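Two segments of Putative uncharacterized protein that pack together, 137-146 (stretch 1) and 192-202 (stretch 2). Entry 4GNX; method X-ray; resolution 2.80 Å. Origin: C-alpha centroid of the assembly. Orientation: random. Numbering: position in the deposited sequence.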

# COMPACT_ATOMS: atom_id res chain seq x y z
N ASP C 137 9.34 3.53 20.01
CA ASP C 137 10.38 4.10 20.87
C ASP C 137 11.17 3.02 21.60
O ASP C 137 10.57 2.11 22.17
CB ASP C 137 9.76 5.03 21.90
CG ASP C 137 9.28 6.33 21.31
OD1 ASP C 137 9.54 6.58 20.11
OD2 ASP C 137 8.64 7.12 22.04
N VAL C 138 12.49 3.13 21.60
CA VAL C 138 13.36 2.12 22.22
C VAL C 138 14.50 2.74 23.01
O VAL C 138 15.17 3.64 22.53
CB VAL C 138 13.94 1.14 21.16
CG1 VAL C 138 15.16 0.40 21.70
CG2 VAL C 138 12.89 0.15 20.69
N ILE C 139 14.70 2.24 24.23
CA ILE C 139 15.91 2.52 25.03
C ILE C 139 16.70 1.23 25.36
O ILE C 139 16.12 0.15 25.49
CB ILE C 139 15.58 3.32 26.31
CG1 ILE C 139 16.85 3.93 26.92
CG2 ILE C 139 14.78 2.46 27.30
CD1 ILE C 139 16.60 4.97 27.98
N GLY C 140 18.02 1.36 25.49
CA GLY C 140 18.88 0.23 25.83
C GLY C 140 20.35 0.59 25.85
O GLY C 140 20.74 1.70 25.46
N ILE C 141 21.17 -0.35 26.30
CA ILE C 141 22.61 -0.18 26.31
C ILE C 141 23.14 -0.49 24.92
O ILE C 141 22.74 -1.48 24.31
CB ILE C 141 23.30 -1.11 27.34
CG1 ILE C 141 22.75 -0.90 28.77
CG2 ILE C 141 24.82 -0.96 27.30
CD1 ILE C 141 23.26 0.31 29.52
N LEU C 142 24.02 0.38 24.43
CA LEU C 142 24.82 0.09 23.24
C LEU C 142 25.90 -0.92 23.61
O LEU C 142 26.70 -0.68 24.52
CB LEU C 142 25.47 1.36 22.69
CG LEU C 142 26.53 1.17 21.59
CD1 LEU C 142 25.88 0.85 20.26
CD2 LEU C 142 27.44 2.38 21.47
N ASP C 143 25.92 -2.04 22.90
CA ASP C 143 26.91 -3.07 23.13
C ASP C 143 28.16 -2.81 22.28
O ASP C 143 29.28 -2.72 22.80
CB ASP C 143 26.32 -4.45 22.82
CG ASP C 143 27.34 -5.56 22.91
OD1 ASP C 143 27.74 -5.90 24.05
OD2 ASP C 143 27.73 -6.07 21.85
N SER C 144 27.95 -2.68 20.98
CA SER C 144 28.99 -2.42 20.00
C SER C 144 28.34 -1.80 18.78
O SER C 144 27.10 -1.70 18.70
CB SER C 144 29.70 -3.72 19.61
OG SER C 144 28.77 -4.66 19.08
N TYR C 145 29.15 -1.38 17.82
CA TYR C 145 28.61 -0.86 16.58
C TYR C 145 29.44 -1.28 15.39
O TYR C 145 30.66 -1.42 15.48
CB TYR C 145 28.48 0.65 16.64
CG TYR C 145 29.72 1.39 17.07
CD1 TYR C 145 30.00 1.58 18.43
CD2 TYR C 145 30.60 1.92 16.13
CE1 TYR C 145 31.12 2.28 18.83
CE2 TYR C 145 31.73 2.62 16.53
CZ TYR C 145 31.99 2.79 17.88
OH TYR C 145 33.11 3.47 18.29
N GLY C 146 28.76 -1.49 14.27
CA GLY C 146 29.40 -1.91 13.05
C GLY C 146 30.30 -0.85 12.45
O GLY C 146 30.34 0.30 12.91
N GLY C 192 31.73 9.29 25.14
CA GLY C 192 31.29 8.14 25.94
C GLY C 192 30.72 6.98 25.16
O GLY C 192 30.13 6.06 25.73
N VAL C 193 30.90 7.02 23.84
CA VAL C 193 30.34 6.04 22.92
C VAL C 193 30.92 4.62 23.07
O VAL C 193 30.28 3.64 22.71
CB VAL C 193 30.43 6.56 21.46
CG1 VAL C 193 31.35 5.71 20.59
CG2 VAL C 193 29.04 6.71 20.85
N ASP C 194 32.13 4.52 23.62
CA ASP C 194 32.79 3.22 23.70
C ASP C 194 32.59 2.55 25.04
O ASP C 194 32.58 1.33 25.13
CB ASP C 194 34.27 3.34 23.37
CG ASP C 194 34.49 3.70 21.92
OD1 ASP C 194 34.20 2.85 21.05
OD2 ASP C 194 34.93 4.84 21.64
N GLU C 195 32.41 3.36 26.08
CA GLU C 195 32.12 2.84 27.41
C GLU C 195 30.62 2.62 27.61
O GLU C 195 29.99 3.27 28.46
CB GLU C 195 32.72 3.71 28.51
CG GLU C 195 34.12 3.28 28.97
CD GLU C 195 35.23 3.70 28.01
OE1 GLU C 195 34.95 4.44 27.04
OE2 GLU C 195 36.39 3.28 28.24
N LYS C 196 30.06 1.71 26.82
CA LYS C 196 28.70 1.16 27.03
C LYS C 196 27.61 2.17 27.42
O LYS C 196 26.97 2.02 28.47
CB LYS C 196 28.77 0.01 28.04
CG LYS C 196 28.60 -1.37 27.44
CD LYS C 196 29.82 -1.88 26.70
CE LYS C 196 29.46 -3.16 25.98
NZ LYS C 196 30.54 -3.68 25.11
N PRO C 197 27.37 3.19 26.57
CA PRO C 197 26.43 4.22 26.97
C PRO C 197 24.99 3.71 26.89
O PRO C 197 24.73 2.65 26.32
CB PRO C 197 26.66 5.30 25.93
CG PRO C 197 27.03 4.55 24.69
CD PRO C 197 27.79 3.33 25.16
N VAL C 198 24.06 4.47 27.46
CA VAL C 198 22.65 4.24 27.19
C VAL C 198 22.27 5.12 26.00
O VAL C 198 22.65 6.29 25.95
CB VAL C 198 21.75 4.56 28.40
CG1 VAL C 198 20.30 4.22 28.08
CG2 VAL C 198 22.22 3.80 29.63
N LEU C 199 21.54 4.53 25.06
CA LEU C 199 21.00 5.27 23.93
C LEU C 199 19.49 5.20 23.92
O LEU C 199 18.90 4.12 24.10
CB LEU C 199 21.53 4.73 22.62
CG LEU C 199 23.04 4.75 22.42
CD1 LEU C 199 23.39 4.23 21.03
CD2 LEU C 199 23.62 6.13 22.66
N ALA C 200 18.87 6.36 23.69
CA ALA C 200 17.41 6.49 23.71
C ALA C 200 16.88 6.92 22.35
O ALA C 200 17.31 7.95 21.81
CB ALA C 200 16.98 7.48 24.79
N PHE C 201 15.96 6.15 21.80
CA PHE C 201 15.45 6.42 20.46
C PHE C 201 13.98 6.80 20.41
O PHE C 201 13.12 6.12 21.00
CB PHE C 201 15.70 5.21 19.57
CG PHE C 201 17.15 4.98 19.26
CD1 PHE C 201 17.96 4.25 20.13
CD2 PHE C 201 17.72 5.51 18.11
CE1 PHE C 201 19.30 4.04 19.85
CE2 PHE C 201 19.06 5.30 17.82
CZ PHE C 201 19.86 4.57 18.70
N LYS C 202 13.70 7.91 19.70
CA LYS C 202 12.32 8.34 19.43
C LYS C 202 11.99 8.17 17.95
O LYS C 202 12.75 8.60 17.08
CB LYS C 202 12.08 9.79 19.88
CG LYS C 202 10.72 10.01 20.52
CD LYS C 202 9.64 10.35 19.50
CE LYS C 202 8.38 9.54 19.73
NZ LYS C 202 7.89 9.60 21.13

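The strand through V138 to I141 runs antiparallel to the strand through V198 to F201, with their axes 4.8 Å apart at closest approach, and the loop before the second strand extends the contact; together the two stretches bury 810 Å². Backbone hydrogen bonds form the ladder. V138 pairs with F201 in both directions (V138 N to F201 O, 3.1 Å; F201 N to V138 O, 2.7 Å), as G140 does with L199 (G140 N to L199 O, 3.2 Å; L199 N to G140 O, 3.0 Å). Between these pairs, I139 and A200 face each other without hydrogen bonds to one another, their CA atoms 4.4 Å apart.

L142 covers the most surface. It sits where the regular ladder gives way to the loop, and its backbone adds one more rung, L142 N to P197 O at 3.0 Å. P197, which has no amide hydrogen to donate, accepts through its carbonyl, while its ring serves as an apolar surface. The L142 side chain (chi1 t, chi2 p) points toward the other stretch: L142 CD2 lies 3.8 Å from P197 CD and 3.3 Å from V193 O, and L142 CB lies 3.9 Å from L199 CD1. A branched aliphatic chain suits this buried pocket, since it fills the space between the loop and the strand.

K196 covers the next largest area. Its CA-to-CB bond runs sideways, but the extended outer chain (chi3 and chi4 both t) carries the amine to the first strand, where K196 NZ donates to D143 O at 2.8 Å. The same amine forms a long salt bridge with D143, K196 NZ to D143 OD1 at 3.7 Å. On the way, the aliphatic part packs against I141, with K196 CG 3.8 Å from I141 CG2. A long chain with an apolar stem and a charged tip thus suits a partly exposed border. Farther out, the Y145 hydroxyl donates to D194, Y145 OH to D194 OD1 at 3.0 Å, with the carboxylate oxygen at the ring's edge; Y145 CE1 also lies 3.9 Å from V193 CG1.

D137, third in covered area, secures the other end. Its CA-to-CB bond runs sideways, yet its carboxylate reaches K202, whose bent chain brings NZ to 2.7 Å from D137 OD2 in a hydrogen-bonded salt bridge. The aspartate is buried, so its charge needs such compensation; both atoms also have hydrogen-bonding partners elsewhere in the structure.

Between these ends, side chains alternate across the sheet. On one face, I139 CG1 meets V198 CG1 at 3.7 Å, I141 CD1 meets V198 CG2 at 3.6 Å, and I139 CD1 touches the A200 methyl, CB, at 4.1 Å; the beta-branched residues suit extended backbone. The opposite face carries V138, L199 and F201. G140, paired with L199, adds no side chain there, and its extended backbone (phi 177°, psi 172°) is readily adopted by glycine.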